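Local coordinates for Rho GTPase-activating protein 15 (Homo sapiens, PDB 3BYI) that stimulates GTP hydrolysis by Rho-type GTPases, with activity toward RAC1, and so converts them to their inactive GDP-bound state, at residues A[77-80]-A[85-88]. Sequence-based numbering, arbitrary orientation.
Sequences EKLN and QWED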
# COMPACT_ATOMS: atom_id res chain seq x y z
N GLU A 77 1.39 14.95 -14.32
CA GLU A 77 1.24 14.69 -15.74
C GLU A 77 0.23 13.56 -15.89
O GLU A 77 -0.06 12.84 -14.93
CB GLU A 77 2.58 14.33 -16.40
CG GLU A 77 3.71 15.36 -16.14
N LYS A 78 -0.31 13.42 -17.10
CA LYS A 78 -1.18 12.30 -17.42
C LYS A 78 -0.34 11.01 -17.43
O LYS A 78 0.73 10.94 -18.01
CB LYS A 78 -1.96 12.52 -18.73
CG LYS A 78 -1.19 12.80 -19.98
CD LYS A 78 -2.17 13.03 -21.13
CE LYS A 78 -1.54 12.75 -22.49
NZ LYS A 78 -1.33 14.00 -23.28
N LEU A 79 -0.79 10.02 -16.67
CA LEU A 79 -0.12 8.74 -16.61
C LEU A 79 -0.95 7.73 -17.41
O LEU A 79 -2.15 7.61 -17.21
CB LEU A 79 0.08 8.30 -15.16
CG LEU A 79 0.88 7.02 -14.95
CD1 LEU A 79 2.29 7.18 -15.53
CD2 LEU A 79 0.91 6.69 -13.46
N ASN A 80 -0.28 7.01 -18.31
CA ASN A 80 -0.86 5.86 -19.00
C ASN A 80 0.03 4.63 -18.78
O ASN A 80 1.09 4.50 -19.38
CB ASN A 80 -0.98 6.15 -20.53
CG ASN A 80 -1.63 5.01 -21.31
OD1 ASN A 80 -1.59 3.86 -20.90
ND2 ASN A 80 -2.24 5.34 -22.44
N GLN A 85 7.04 2.31 -21.69
CA GLN A 85 7.94 2.69 -20.60
C GLN A 85 7.62 1.94 -19.32
O GLN A 85 8.53 1.65 -18.53
CB GLN A 85 7.86 4.20 -20.35
CG GLN A 85 8.86 4.73 -19.34
CD GLN A 85 8.83 6.26 -19.24
OE1 GLN A 85 7.96 6.93 -19.85
NE2 GLN A 85 9.76 6.83 -18.47
N TRP A 86 6.34 1.60 -19.11
CA TRP A 86 5.90 0.89 -17.89
C TRP A 86 5.61 -0.59 -18.12
O TRP A 86 4.87 -1.21 -17.35
CB TRP A 86 4.67 1.60 -17.30
CG TRP A 86 4.78 3.07 -17.39
CD1 TRP A 86 4.00 3.93 -18.13
CD2 TRP A 86 5.81 3.88 -16.81
NE1 TRP A 86 4.45 5.21 -18.01
CE2 TRP A 86 5.57 5.20 -17.21
CE3 TRP A 86 6.92 3.60 -16.00
CZ2 TRP A 86 6.39 6.25 -16.81
CZ3 TRP A 86 7.73 4.65 -15.61
CH2 TRP A 86 7.47 5.95 -16.01
N GLU A 87 6.22 -1.19 -19.15
CA GLU A 87 5.93 -2.56 -19.55
C GLU A 87 6.31 -3.63 -18.53
O GLU A 87 5.69 -4.68 -18.48
CB GLU A 87 6.59 -2.89 -20.90
CG GLU A 87 8.12 -2.91 -20.87
N ASP A 88 7.29 -3.35 -17.70
CA ASP A 88 7.65 -4.25 -16.60
C ASP A 88 6.69 -3.95 -15.44
O ASP A 88 6.75 -2.89 -14.84
CB ASP A 88 9.14 -4.02 -16.23
CG ASP A 88 9.61 -4.85 -15.06
OD1 ASP A 88 8.87 -5.71 -14.58
OD2 ASP A 88 10.73 -4.61 -14.59
O HOH W 1 2.39 7.09 -19.09
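The indole of Trp86 reaches back to Leu79 and Asn80 and fastens one arm of a surface loop to the other, through a bridging water and a small apolar contact. In the polar part, the water sits at the indole edge, in the ring plane, and accepts hydrogen bonds from two N-H groups: that of Trp86 NE1 at 3.0 Å and the backbone amide of Asn80, with N 2.8 Å from the water oxygen. Both the indole N-H and a main-chain amide are thus satisfied by one solvent molecule. Next to it, Asn80 O approaches the same edge near the ring plane, 3.2 Å from Trp86 CD1, so the carbonyl oxygen lies against the C-H edge, where the slightly positive hydrogen probably makes the approach tolerable. The Asn80 side chain does not reach the indole; its OD1 accepts the backbone N-H of Asp82, between the two segments.

The apolar part is Leu79 CD1, which meets the five-membered ring obliquely, 3.8 Å from Trp86 NE1 and 4.2 Å from Trp86 CE2. With chi1 at -175° Leu79 CG lies anti to the backbone N, and chi2 at 60° then turns CD1 to the indole. The CG methylene of Gln85 lies over one face of the ring, 3.7 Å from its plane and nearer the ring's margin than its centre. Leu79 and Trp86 both rest on Leu69 of helix 63-74, and Trp86 also touches Thr65 and Ile72. Replacing Trp86 by an alanine would probably leave the bridging water without its second donor and open a gap beside Leu79, over Leu69, Thr65 and Ile72.

Away from the predicted arginine finger, Arg58, this is the loop joining helices 63-74 and 89-102 of the all-helical RhoGAP domain, leading into the Asp88 N-cap of the second helix.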